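Local coordinates for periplasmic binding protein (Veillonella parvula, PDB 4LJS), which probably captures a ligand in the periplasm, perhaps an iron complex or cobalamin-like compound as relatives do, and hands it to an ABC transporter for uptake, at residues 78-83 / 296-301; 250-255 / 284-289; 303-308 / 318-323. All coordinates share one frame; numbering follows the deposited sequence.

Contacts 1 and 3 share helix 299-310, and contact 2 uses strand 284-288, which precedes it. Contact 1 joins a loop of the N-terminal lobe to the start of that helix, contact 2 pairs strands 247-252 and 284-288 of the C-terminal lobe, and contact 3 lays the C-terminal tail on the helix. Centre to centre, contacts 1 and 2 are about 14 Å apart, 1 and 3 about 13 Å, and 2 and 3 about 11 Å. Tyr78 OH lies 3.4 Å from Asp254 O, a weak link between lobes. Leu322 CD2 is 3.8 Å from Arg298 NH2, and Pro288 CD is 3.6 Å from Ile305 CD1. Contact 1 bridges the lobes between which relatives bind their ligands.

Contact 1. Residues 78-83 / 296-301; sequences YVRPEY and GIRLLD
Folds at chi2 (-57°) and chi3 (-64°) bring Arg298 CD and NE in beneath Arg80, whose own chain bends at chi3 (75°); the two chains run past each other in opposite senses. Arg80 CG rests over one face of the Arg298 guanidinium, 3.2 Å from Arg298 NE, the two guanidinium planes steeply inclined. The acids around them probably balance the two positive groups. Arg298 NE bonds to Asp301 OD1 at 2.7 Å, from above the carboxylate plane, and Arg80 NH1 reaches the same oxygen at 2.9 Å in a weaker, bent salt bridge. Arg80 NE turns to Glu82 OE1 (3.1 Å). Arg298 NH1 donates to Tyr78 O at 2.9 Å, in the plane of both groups, and pairs with Glu56; a water links Arg298 NH2 to Tyr78 O. An alanine at Arg298 would probably deprive Glu56 of this salt bridge, Asp301 OD1 of its shortest bond and Tyr78 O of one donor, and open a gap beneath Arg80 CG. This salt-bridge network of Arg80, Glu82, Arg298 and Asp301, joined by Glu56, ties an N-terminal-lobe loop to the 3-10 turn and first turn that open helix 299-310, an interlobe junction of a two-lobed binding protein.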
ATOM      1  N   TYR A  78      -2.866 -13.302  -0.208  1.00 39.63           N
ATOM      2  CA  TYR A  78      -2.296 -11.999   0.111  1.00 38.33           C
ATOM      3  C   TYR A  78      -3.358 -10.920   0.036  1.00 35.15           C
ATOM      4  O   TYR A  78      -3.130  -9.803   0.459  1.00 28.85           O
ATOM      5  CB  TYR A  78      -1.181 -11.644  -0.866  1.00 40.29           C
ATOM      6  CG  TYR A  78       0.042 -12.517  -0.765  1.00 51.54           C
ATOM      7  CD1 TYR A  78       0.034 -13.812  -1.254  1.00 54.31           C
ATOM      8  CD2 TYR A  78       1.212 -12.037  -0.198  1.00 55.84           C
ATOM      9  CE1 TYR A  78       1.150 -14.609  -1.169  1.00 58.20           C
ATOM     10  CE2 TYR A  78       2.338 -12.828  -0.113  1.00 57.65           C
ATOM     11  CZ  TYR A  78       2.302 -14.113  -0.602  1.00 54.68           C
ATOM     12  OH  TYR A  78       3.420 -14.910  -0.517  1.00 53.68           O
ATOM     13  N   VAL A  79      -4.510 -11.258  -0.535  1.00 36.71           N
ATOM     14  CA  VAL A  79      -5.629 -10.331  -0.633  1.00 37.74           C
ATOM     15  C   VAL A  79      -6.460 -10.440   0.646  1.00 42.22           C
ATOM     16  O   VAL A  79      -6.597 -11.538   1.195  1.00 41.78           O
ATOM     17  CB  VAL A  79      -6.493 -10.665  -1.879  1.00 40.51           C
ATOM     18  CG1 VAL A  79      -7.745  -9.805  -1.940  1.00 40.03           C
ATOM     19  CG2 VAL A  79      -5.670 -10.496  -3.143  1.00 33.23           C
ATOM     20  N   ARG A  80      -6.987  -9.314   1.133  1.00 40.46           N
ATOM     21  CA  ARG A  80      -7.878  -9.322   2.302  1.00 46.03           C
ATOM     22  C   ARG A  80      -9.014 -10.311   2.078  1.00 41.00           C
ATOM     23  O   ARG A  80      -9.583 -10.349   0.988  1.00 37.22           O
ATOM     24  CB  ARG A  80      -8.479  -7.934   2.569  1.00 45.87           C
ATOM     25  CG  ARG A  80      -7.560  -6.966   3.267  1.00 59.56           C
ATOM     26  CD  ARG A  80      -8.238  -5.629   3.549  1.00 60.31           C
ATOM     27  NE  ARG A  80      -9.186  -5.712   4.652  1.00 66.02           N
ATOM     28  CZ  ARG A  80      -8.848  -5.594   5.934  1.00 77.11           C
ATOM     29  NH1 ARG A  80      -7.582  -5.392   6.268  1.00 85.38           N
ATOM     30  NH2 ARG A  80      -9.772  -5.681   6.883  1.00 72.20           N
ATOM     31  N   PRO A  81      -9.339 -11.114   3.108  1.00 39.11           N
ATOM     32  CA  PRO A  81     -10.359 -12.170   3.012  1.00 35.72           C
ATOM     33  C   PRO A  81     -11.644 -11.707   2.314  1.00 39.36           C
ATOM     34  O   PRO A  81     -12.129 -12.404   1.424  1.00 46.59           O
ATOM     35  CB  PRO A  81     -10.637 -12.523   4.482  1.00 35.38           C
ATOM     36  CG  PRO A  81      -9.354 -12.218   5.182  1.00 39.95           C
ATOM     37  CD  PRO A  81      -8.738 -11.040   4.454  1.00 37.63           C
ATOM     38  N   GLU A  82     -12.155 -10.534   2.684  1.00 39.93           N
ATOM     39  CA  GLU A  82     -13.409 -10.022   2.133  1.00 45.16           C
ATOM     40  C   GLU A  82     -13.320  -9.589   0.675  1.00 47.12           C
ATOM     41  O   GLU A  82     -14.343  -9.353   0.040  1.00 51.92           O
ATOM     42  CB  GLU A  82     -13.930  -8.849   2.967  1.00 49.89           C
ATOM     43  CG  GLU A  82     -13.074  -7.603   2.880  1.00 58.13           C
ATOM     44  CD  GLU A  82     -12.322  -7.329   4.170  1.00 72.70           C
ATOM     45  OE1 GLU A  82     -12.304  -6.156   4.611  1.00 77.07           O
ATOM     46  OE2 GLU A  82     -11.755  -8.291   4.741  1.00 71.15           O
ATOM     47  N   TYR A  83     -12.101  -9.475   0.152  1.00 43.20           N
ATOM     48  CA  TYR A  83     -11.898  -9.086  -1.241  1.00 44.39           C
ATOM     49  C   TYR A  83     -11.484 -10.268  -2.123  1.00 43.01           C
ATOM     50  O   TYR A  83     -11.315 -10.116  -3.335  1.00 41.98           O
ATOM     51  CB  TYR A  83     -10.852  -7.967  -1.340  1.00 39.73           C
ATOM     52  CG  TYR A  83     -11.237  -6.704  -0.598  1.00 41.62           C
ATOM     53  CD1 TYR A  83     -12.573  -6.359  -0.421  1.00 48.85           C
ATOM     54  CD2 TYR A  83     -10.267  -5.855  -0.072  1.00 42.42           C
ATOM     55  CE1 TYR A  83     -12.933  -5.204   0.264  1.00 45.31           C
ATOM     56  CE2 TYR A  83     -10.621  -4.698   0.617  1.00 42.94           C
ATOM     57  CZ  TYR A  83     -11.953  -4.382   0.776  1.00 45.04           C
ATOM     58  OH  TYR A  83     -12.311  -3.235   1.451  1.00 58.71           O
ATOM     59  N   GLY A 296      -2.395   1.640  -0.947  1.00 30.67           N
ATOM     60  CA  GLY A 296      -3.779   1.950  -1.257  1.00 31.16           C
ATOM     61  C   GLY A 296      -4.656   1.563  -0.074  1.00 33.67           C
ATOM     62  O   GLY A 296      -4.307   1.822   1.075  1.00 32.31           O
ATOM     63  N   ILE A 297      -5.775   0.904  -0.351  1.00 34.88           N
ATOM     64  CA  ILE A 297      -6.713   0.497   0.697  1.00 36.19           C
ATOM     65  C   ILE A 297      -6.083  -0.334   1.829  1.00 34.99           C
ATOM     66  O   ILE A 297      -6.595  -0.335   2.944  1.00 31.89           O
ATOM     67  CB  ILE A 297      -7.954  -0.239   0.094  1.00 40.85           C
ATOM     68  CG1 ILE A 297      -9.114  -0.274   1.090  1.00 46.99           C
ATOM     69  CG2 ILE A 297      -7.588  -1.643  -0.377  1.00 30.21           C
ATOM     70  CD1 ILE A 297      -9.553   1.089   1.575  1.00 53.86           C
ATOM     71  N   ARG A 298      -4.963  -1.011   1.555  1.00 32.32           N
ATOM     72  CA  ARG A 298      -4.329  -1.875   2.561  1.00 31.31           C
ATOM     73  C   ARG A 298      -3.588  -1.084   3.652  1.00 33.06           C
ATOM     74  O   ARG A 298      -3.020  -1.659   4.593  1.00 30.18           O
ATOM     75  CB  ARG A 298      -3.398  -2.914   1.914  1.00 28.26           C
ATOM     76  CG  ARG A 298      -4.097  -3.883   0.952  1.00 36.46           C
ATOM     77  CD  ARG A 298      -5.242  -4.625   1.639  1.00 34.14           C
ATOM     78  NE  ARG A 298      -4.763  -5.474   2.726  1.00 34.28           N
ATOM     79  CZ  ARG A 298      -4.303  -6.711   2.565  1.00 40.45           C
ATOM     80  NH1 ARG A 298      -4.256  -7.266   1.351  1.00 31.61           N
ATOM     81  NH2 ARG A 298      -3.892  -7.397   3.624  1.00 40.93           N
ATOM     82  N   LEU A 299      -3.595   0.236   3.526  1.00 30.36           N
ATOM     83  CA  LEU A 299      -3.113   1.106   4.595  1.00 32.09           C
ATOM     84  C   LEU A 299      -3.847   0.820   5.921  1.00 38.07           C
ATOM     85  O   LEU A 299      -3.297   1.022   7.003  1.00 37.42           O
ATOM     86  CB  LEU A 299      -3.286   2.576   4.198  1.00 27.34           C
ATOM     87  CG  LEU A 299      -2.864   3.624   5.233  1.00 29.38           C
ATOM     88  CD1 LEU A 299      -1.439   3.370   5.727  1.00 30.37           C
ATOM     89  CD2 LEU A 299      -2.985   5.014   4.662  1.00 26.19           C
ATOM     90  N   LEU A 300      -5.088   0.346   5.829  1.00 38.23           N
ATOM     91  CA  LEU A 300      -5.849  -0.027   7.018  1.00 39.51           C
ATOM     92  C   LEU A 300      -5.146  -1.109   7.842  1.00 40.38           C
ATOM     93  O   LEU A 300      -5.149  -1.057   9.074  1.00 40.98           O
ATOM     94  CB  LEU A 300      -7.261  -0.484   6.638  1.00 41.43           C
ATOM     95  CG  LEU A 300      -8.169  -0.870   7.812  1.00 50.57           C
ATOM     96  CD1 LEU A 300      -8.290   0.282   8.823  1.00 42.51           C
ATOM     97  CD2 LEU A 300      -9.547  -1.328   7.328  1.00 49.72           C
ATOM     98  N   ASP A 301      -4.545  -2.082   7.159  1.00 37.33           N
ATOM     99  CA  ASP A 301      -3.825  -3.168   7.831  1.00 35.85           C
ATOM    100  C   ASP A 301      -2.632  -2.637   8.633  1.00 35.91           C
ATOM    101  O   ASP A 301      -2.390  -3.062   9.769  1.00 34.82           O
ATOM    102  CB  ASP A 301      -3.339  -4.217   6.818  1.00 38.45           C
ATOM    103  CG  ASP A 301      -4.477  -4.983   6.164  1.00 52.92           C
ATOM    104  OD1 ASP A 301      -5.078  -4.463   5.202  1.00 61.42           O
ATOM    105  OD2 ASP A 301      -4.762  -6.116   6.600  1.00 64.94           O
TER
HETATM  106  O   HOH W   1      -2.409  -9.484   2.946  1.00 41.76           O

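Contact 2. Residues 250-255 / 284-289; sequences LIVSDG and VHFLPL
Val252 and Phe286 make the close side-chain meeting of this strand pair: Val252 CG2 stands 3.5 Å from Phe286 CD1, with the methyl approaching the ring at a slant. Phe286 CG sits beside its own backbone N (chi1 -78°), and CD1 is the ring carbon turned to Val252. Leu250, on the same face as Val252, puts CD1 3.7 Å from Val284 CG1. The backbones run parallel, twisted by 33°, and four hydrogen bonds join them. Leu250 N donates to His285 O, Leu287 N to Leu250 O (2.7 Å), Val252 N to Leu287 O, and Leu289 N to Val252 O (2.9 Å). The alternation is that of a regular parallel pair, supplemented by a CA-H...O contact from Ile251 CA to Leu287 O at 3.1 Å. On the buried face of Ile251 and Leu287 the two lie side by side, Ile251 CG1 and Leu287 CD2 4.2 Å apart, and Ile251 CG2 meets Leu289 CD1 at 3.7 Å. Toward the C-terminal ends the pair opens to solvent. There Leu289 CD2 touches Ser253 CB at 3.6 Å, but the chain then turns off through Asp254 to the exposed Gly255. The strands belong to a beta-alpha-beta crossover: helix 260-268 packs through Met264 on Leu250, Val284 and Phe286, helix 299-310 lies against Leu287, and strand 196-203 continues the sheet beyond Ile251.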
ATOM      1  N   LEU A 250       8.995  -5.390  12.137  1.00 41.29           N
ATOM      2  CA  LEU A 250       9.724  -6.114  11.101  1.00 48.78           C
ATOM      3  C   LEU A 250       8.930  -6.109   9.801  1.00 45.48           C
ATOM      4  O   LEU A 250       7.925  -6.814   9.669  1.00 44.57           O
ATOM      5  CB  LEU A 250       9.988  -7.557  11.535  1.00 52.10           C
ATOM      6  CG  LEU A 250      10.926  -7.777  12.723  1.00 58.40           C
ATOM      7  CD1 LEU A 250      11.171  -9.267  12.926  1.00 60.28           C
ATOM      8  CD2 LEU A 250      12.241  -7.036  12.525  1.00 57.12           C
ATOM      9  N   ILE A 251       9.382  -5.308   8.847  1.00 46.78           N
ATOM     10  CA  ILE A 251       8.722  -5.214   7.552  1.00 47.33           C
ATOM     11  C   ILE A 251       9.102  -6.392   6.656  1.00 49.89           C
ATOM     12  O   ILE A 251      10.281  -6.708   6.498  1.00 52.97           O
ATOM     13  CB  ILE A 251       9.030  -3.866   6.878  1.00 46.89           C
ATOM     14  CG1 ILE A 251       8.468  -2.728   7.739  1.00 46.28           C
ATOM     15  CG2 ILE A 251       8.451  -3.813   5.471  1.00 39.42           C
ATOM     16  CD1 ILE A 251       8.888  -1.348   7.301  1.00 46.42           C
ATOM     17  N   VAL A 252       8.096  -7.056   6.091  1.00 49.43           N
ATOM     18  CA  VAL A 252       8.334  -8.242   5.270  1.00 49.80           C
ATOM     19  C   VAL A 252       7.699  -8.102   3.901  1.00 48.49           C
ATOM     20  O   VAL A 252       6.505  -7.810   3.794  1.00 47.74           O
ATOM     21  CB  VAL A 252       7.749  -9.512   5.910  1.00 51.41           C
ATOM     22  CG1 VAL A 252       8.275 -10.762   5.182  1.00 54.11           C
ATOM     23  CG2 VAL A 252       8.076  -9.562   7.388  1.00 51.16           C
ATOM     24  N   SER A 253       8.493  -8.327   2.860  1.00 56.52           N
ATOM     25  CA  SER A 253       7.999  -8.246   1.493  1.00 58.12           C
ATOM     26  C   SER A 253       7.276  -9.523   1.090  1.00 60.28           C
ATOM     27  O   SER A 253       7.413 -10.557   1.745  1.00 59.86           O
ATOM     28  CB  SER A 253       9.150  -7.993   0.521  1.00 61.95           C
ATOM     29  OG  SER A 253      10.051  -9.080   0.525  1.00 86.87           O
ATOM     30  N   ASP A 254       6.517  -9.478   0.016  1.00 60.10           N
ATOM     31  CA  ASP A 254       5.769 -10.671  -0.320  1.00 65.68           C
ATOM     32  C   ASP A 254       6.536 -11.981  -0.649  1.00 68.63           C
ATOM     33  O   ASP A 254       6.176 -12.988  -0.099  1.00 65.27           O
ATOM     34  CB  ASP A 254       4.511 -10.416  -1.185  1.00 71.03           C
ATOM     35  CG  ASP A 254       4.761  -9.561  -2.402  1.00 71.92           C
ATOM     36  OD1 ASP A 254       5.906  -9.237  -2.722  1.00 72.08           O
ATOM     37  OD2 ASP A 254       3.779  -9.242  -3.062  1.00 79.40           O
ATOM     38  N   GLY A 255       7.570 -12.003  -1.494  1.00 69.37           N
ATOM     39  CA  GLY A 255       8.229 -13.278  -1.708  1.00 73.55           C
ATOM     40  C   GLY A 255       8.815 -13.879  -0.450  1.00 73.02           C
ATOM     41  O   GLY A 255       8.984 -15.096  -0.354  1.00 75.91           O
ATOM     42  N   VAL A 284       8.054  -7.239  19.233  1.00 47.89           N
ATOM     43  CA  VAL A 284       8.614  -7.302  17.896  1.00 41.19           C
ATOM     44  C   VAL A 284       7.541  -7.922  17.022  1.00 45.12           C
ATOM     45  O   VAL A 284       7.157  -9.076  17.222  1.00 53.89           O
ATOM     46  CB  VAL A 284       9.886  -8.167  17.864  1.00 49.00           C
ATOM     47  CG1 VAL A 284      10.454  -8.236  16.450  1.00 47.81           C
ATOM     48  CG2 VAL A 284      10.928  -7.629  18.856  1.00 47.92           C
ATOM     49  N   HIS A 285       7.035  -7.151  16.067  1.00 37.86           N
ATOM     50  CA  HIS A 285       5.893  -7.598  15.283  1.00 36.30           C
ATOM     51  C   HIS A 285       6.137  -7.504  13.786  1.00 40.33           C
ATOM     52  O   HIS A 285       6.842  -6.606  13.314  1.00 41.90           O
ATOM     53  CB  HIS A 285       4.658  -6.773  15.646  1.00 33.04           C
ATOM     54  CG  HIS A 285       4.518  -6.517  17.113  1.00 37.87           C
ATOM     55  ND1 HIS A 285       3.956  -7.432  17.978  1.00 38.20           N
ATOM     56  CD2 HIS A 285       4.868  -5.448  17.870  1.00 35.81           C
ATOM     57  CE1 HIS A 285       3.967  -6.938  19.203  1.00 43.93           C
ATOM     58  NE2 HIS A 285       4.515  -5.737  19.165  1.00 43.85           N
ATOM     59  N   PHE A 286       5.533  -8.433  13.049  1.00 39.62           N
ATOM     60  CA  PHE A 286       5.582  -8.423  11.594  1.00 43.82           C
ATOM     61  C   PHE A 286       4.712  -7.303  11.035  1.00 44.43           C
ATOM     62  O   PHE A 286       3.622  -7.043  11.539  1.00 42.65           O
ATOM     63  CB  PHE A 286       5.096  -9.766  11.041  1.00 38.09           C
ATOM     64  CG  PHE A 286       6.118 -10.864  11.123  1.00 43.96           C
ATOM     65  CD1 PHE A 286       7.396 -10.678  10.617  1.00 44.49           C
ATOM     66  CD2 PHE A 286       5.800 -12.085  11.705  1.00 45.31           C
ATOM     67  CE1 PHE A 286       8.342 -11.695  10.677  1.00 49.76           C
ATOM     68  CE2 PHE A 286       6.739 -13.106  11.773  1.00 54.09           C
ATOM     69  CZ  PHE A 286       8.014 -12.909  11.260  1.00 53.23           C
ATOM     70  N   LEU A 287       5.201  -6.646   9.989  1.00 42.10           N
ATOM     71  CA  LEU A 287       4.444  -5.606   9.306  1.00 40.31           C
ATOM     72  C   LEU A 287       4.597  -5.814   7.798  1.00 44.12           C
ATOM     73  O   LEU A 287       5.682  -5.625   7.245  1.00 38.14           O
ATOM     74  CB  LEU A 287       4.944  -4.220   9.731  1.00 40.41           C
ATOM     75  CG  LEU A 287       4.300  -2.960   9.136  1.00 38.96           C
ATOM     76  CD1 LEU A 287       2.794  -2.925   9.364  1.00 32.04           C
ATOM     77  CD2 LEU A 287       4.958  -1.703   9.714  1.00 29.66           C
ATOM     78  N   PRO A 288       3.515  -6.236   7.127  1.00 40.13           N
ATOM     79  CA  PRO A 288       3.620  -6.531   5.693  1.00 39.58           C
ATOM     80  C   PRO A 288       3.945  -5.290   4.865  1.00 42.12           C
ATOM     81  O   PRO A 288       3.324  -4.237   5.040  1.00 39.76           O
ATOM     82  CB  PRO A 288       2.233  -7.091   5.334  1.00 40.25           C
ATOM     83  CG  PRO A 288       1.328  -6.666   6.451  1.00 43.56           C
ATOM     84  CD  PRO A 288       2.187  -6.558   7.675  1.00 42.11           C
ATOM     85  N   LEU A 289       4.940  -5.430   3.990  1.00 42.67           N
ATOM     86  CA  LEU A 289       5.346  -4.377   3.072  1.00 42.21           C
ATOM     87  C   LEU A 289       4.161  -3.886   2.245  1.00 42.24           C
ATOM     88  O   LEU A 289       4.007  -2.682   2.015  1.00 40.79           O
ATOM     89  CB  LEU A 289       6.465  -4.884   2.150  1.00 36.46           C
ATOM     90  CG  LEU A 289       7.149  -3.870   1.227  1.00 38.64           C
ATOM     91  CD1 LEU A 289       7.730  -2.707   2.026  1.00 41.24           C
ATOM     92  CD2 LEU A 289       8.243  -4.543   0.402  1.00 32.94           C
TER

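Contact 3. Residues 303-308 / 318-323; sequences IDIVSH and GVPDLI
Ile305 overlaps the tail with three of its carbons, each on a different residue. Its CG2 meets Val319 CG1 at 3.8 Å, the two side chains crossing at about a right angle. Ile305 CG1 lies against Pro320, 4.0 Å from Pro320 O and slightly farther from CD, and Ile305 CD1 extends to Leu322 CD1 at 3.8 Å. CG1 is anti to the carbonyl carbon (chi1 -66°), which leaves CG2 beside that carbon, on the Val319 side. Val319 branches over the helix backbone: CG1 also touches Ile305 O, and CG2 lies near the carbonyl carbon and oxygen of His308.

Nearly a turn further along the helix, His308 bounds the other end of the contact. The edge of its ring turns to the tail, with His308 CD2 3.2 Å from Gly318 O, while Pro320 CD approaches His308 CB at 4.1 Å. The ring nitrogen on the other side of CG, ND1, is tied back to the helix. His308 ND1 donates to Ser307 OG at 3.1 Å, with the oxygen in the ring plane, and Ser307 OG in turn donates to Ile303 O at 2.9 Å. This relay is likely to fix the ring's rotation, and Tyr315 stacks on it. Gly318 has a positive phi (101°) at which a side chain would be jammed against the preceding carbonyl, so the bend into the tail calls for glycine.

Across the two segments the meeting is one of apolar packing, with the His308 CD2 edge set against Gly318 O. Leu322 also reaches Arg298 and Pro288. The arrangement is that of an extended C-terminal tail folded back on the last helix, packed along the junction of helix 299-310 and strand 284-288 in the C-terminal lobe.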
ATOM      1  N   ILE A 303      -2.120   0.565   9.697  1.00 34.59           N
ATOM      2  CA  ILE A 303      -2.645   1.382  10.792  1.00 37.66           C
ATOM      3  C   ILE A 303      -2.956   0.514  12.011  1.00 36.87           C
ATOM      4  O   ILE A 303      -2.554   0.827  13.130  1.00 40.90           O
ATOM      5  CB  ILE A 303      -3.926   2.142  10.389  1.00 37.31           C
ATOM      6  CG1 ILE A 303      -3.599   3.297   9.444  1.00 37.14           C
ATOM      7  CG2 ILE A 303      -4.620   2.704  11.621  1.00 30.27           C
ATOM      8  CD1 ILE A 303      -4.835   3.907   8.805  1.00 34.88           C
ATOM      9  N   ASP A 304      -3.660  -0.589  11.781  1.00 34.27           N
ATOM     10  CA  ASP A 304      -4.014  -1.520  12.851  1.00 33.26           C
ATOM     11  C   ASP A 304      -2.807  -2.169  13.523  1.00 38.36           C
ATOM     12  O   ASP A 304      -2.729  -2.228  14.752  1.00 34.73           O
ATOM     13  CB  ASP A 304      -4.970  -2.599  12.337  1.00 38.93           C
ATOM     14  CG  ASP A 304      -6.376  -2.066  12.103  1.00 49.52           C
ATOM     15  OD1 ASP A 304      -6.666  -0.930  12.541  1.00 50.30           O
ATOM     16  OD2 ASP A 304      -7.195  -2.778  11.487  1.00 62.86           O
ATOM     17  N   ILE A 305      -1.868  -2.655  12.719  1.00 29.66           N
ATOM     18  CA  ILE A 305      -0.682  -3.300  13.266  1.00 34.93           C
ATOM     19  C   ILE A 305       0.178  -2.310  14.049  1.00 36.92           C
ATOM     20  O   ILE A 305       0.615  -2.597  15.167  1.00 37.66           O
ATOM     21  CB  ILE A 305       0.153  -3.981  12.167  1.00 34.92           C
ATOM     22  CG1 ILE A 305      -0.644  -5.148  11.573  1.00 32.24           C
ATOM     23  CG2 ILE A 305       1.504  -4.446  12.723  1.00 28.16           C
ATOM     24  CD1 ILE A 305       0.036  -5.854  10.423  1.00 33.65           C
ATOM     25  N   VAL A 306       0.399  -1.133  13.476  1.00 31.12           N
ATOM     26  CA  VAL A 306       1.239  -0.146  14.131  1.00 29.96           C
ATOM     27  C   VAL A 306       0.589   0.434  15.398  1.00 33.35           C
ATOM     28  O   VAL A 306       1.232   0.517  16.447  1.00 33.32           O
ATOM     29  CB  VAL A 306       1.684   0.951  13.155  1.00 35.53           C
ATOM     30  CG1 VAL A 306       2.494   1.999  13.883  1.00 30.50           C
ATOM     31  CG2 VAL A 306       2.511   0.328  12.025  1.00 31.28           C
ATOM     32  N   SER A 307      -0.690   0.794  15.322  1.00 30.57           N
ATOM     33  CA  SER A 307      -1.369   1.341  16.493  1.00 36.40           C
ATOM     34  C   SER A 307      -1.460   0.291  17.605  1.00 38.52           C
ATOM     35  O   SER A 307      -1.259   0.609  18.772  1.00 37.79           O
ATOM     36  CB  SER A 307      -2.766   1.865  16.142  1.00 28.06           C
ATOM     37  OG  SER A 307      -3.648   0.783  15.860  1.00 31.53           O
ATOM     38  N   HIS A 308      -1.743  -0.957  17.238  1.00 36.49           N
ATOM     39  CA  HIS A 308      -1.857  -2.024  18.223  1.00 38.08           C
ATOM     40  C   HIS A 308      -0.501  -2.362  18.843  1.00 38.79           C
ATOM     41  O   HIS A 308      -0.421  -2.631  20.036  1.00 34.85           O
ATOM     42  CB  HIS A 308      -2.519  -3.269  17.622  1.00 33.62           C
ATOM     43  CG  HIS A 308      -4.000  -3.126  17.424  1.00 40.86           C
ATOM     44  ND1 HIS A 308      -4.580  -1.980  16.921  1.00 38.30           N
ATOM     45  CD2 HIS A 308      -5.019  -3.990  17.659  1.00 38.07           C
ATOM     46  CE1 HIS A 308      -5.891  -2.142  16.855  1.00 33.60           C
ATOM     47  NE2 HIS A 308      -6.182  -3.351  17.300  1.00 39.60           N
ATOM     48  N   GLY A 318      -4.405  -7.517  21.196  1.00 50.05           N
ATOM     49  CA  GLY A 318      -3.171  -7.949  20.564  1.00 39.99           C
ATOM     50  C   GLY A 318      -2.967  -7.440  19.152  1.00 41.79           C
ATOM     51  O   GLY A 318      -3.878  -6.897  18.526  1.00 46.50           O
ATOM     52  N   VAL A 319      -1.751  -7.630  18.653  1.00 43.86           N
ATOM     53  CA  VAL A 319      -1.362  -7.175  17.329  1.00 45.56           C
ATOM     54  C   VAL A 319      -1.711  -8.229  16.281  1.00 53.11           C
ATOM     55  O   VAL A 319      -1.348  -9.397  16.427  1.00 53.20           O
ATOM     56  CB  VAL A 319       0.149  -6.899  17.286  1.00 40.63           C
ATOM     57  CG1 VAL A 319       0.532  -6.171  15.999  1.00 33.50           C
ATOM     58  CG2 VAL A 319       0.563  -6.092  18.509  1.00 37.43           C
ATOM     59  N   PRO A 320      -2.417  -7.818  15.217  1.00 55.86           N
ATOM     60  CA  PRO A 320      -2.857  -8.749  14.162  1.00 52.25           C
ATOM     61  C   PRO A 320      -1.689  -9.423  13.424  1.00 52.49           C
ATOM     62  O   PRO A 320      -0.659  -8.785  13.200  1.00 46.82           O
ATOM     63  CB  PRO A 320      -3.649  -7.845  13.200  1.00 45.20           C
ATOM     64  CG  PRO A 320      -4.037  -6.641  14.026  1.00 48.90           C
ATOM     65  CD  PRO A 320      -2.915  -6.446  14.999  1.00 47.75           C
ATOM     66  N   ASP A 321      -1.862 -10.694  13.060  1.00 58.27           N
ATOM     67  CA  ASP A 321      -0.869 -11.456  12.297  1.00 70.73           C
ATOM     68  C   ASP A 321      -1.251 -11.495  10.829  1.00 76.27           C
ATOM     69  O   ASP A 321      -2.426 -11.621  10.501  1.00 85.07           O
ATOM     70  CB  ASP A 321      -0.811 -12.909  12.783  1.00 80.17           C
ATOM     71  CG  ASP A 321      -0.156 -13.056  14.139  1.00 90.18           C
ATOM     72  OD1 ASP A 321      -0.687 -13.819  14.975  1.00 91.40           O
ATOM     73  OD2 ASP A 321       0.899 -12.426  14.362  1.00 97.29           O
ATOM     74  N   LEU A 322      -0.265 -11.407   9.943  1.00 80.38           N
ATOM     75  CA  LEU A 322      -0.516 -11.625   8.517  1.00 81.74           C
ATOM     76  C   LEU A 322       0.471 -12.654   7.957  1.00 79.79           C
ATOM     77  O   LEU A 322       1.674 -12.410   7.934  1.00 74.48           O
ATOM     78  CB  LEU A 322      -0.488 -10.305   7.733  1.00 82.25           C
ATOM     79  CG  LEU A 322      -1.776  -9.461   7.771  1.00 79.65           C
ATOM     80  CD1 LEU A 322      -1.994  -8.740   9.102  1.00 74.33           C
ATOM     81  CD2 LEU A 322      -1.826  -8.465   6.622  1.00 80.21           C
ATOM     82  N   ILE A 323      -0.069 -13.789   7.503  1.00 93.72           N
ATOM     83  CA  ILE A 323       0.686 -15.033   7.249  1.00 96.06           C
ATOM     84  C   ILE A 323       1.960 -15.184   8.079  1.00100.38           C
ATOM     85  O   ILE A 323       2.018 -16.002   8.997  1.00105.96           O
ATOM     86  CB  ILE A 323       1.012 -15.280   5.753  1.00 73.72           C
ATOM     87  CG1 ILE A 323      -0.273 -15.388   4.924  1.00 69.39           C
ATOM     88  CG2 ILE A 323       1.866 -16.564   5.592  1.00 57.47           C
ATOM     89  CD1 ILE A 323      -0.073 -16.016   3.539  1.00 57.61           C
TER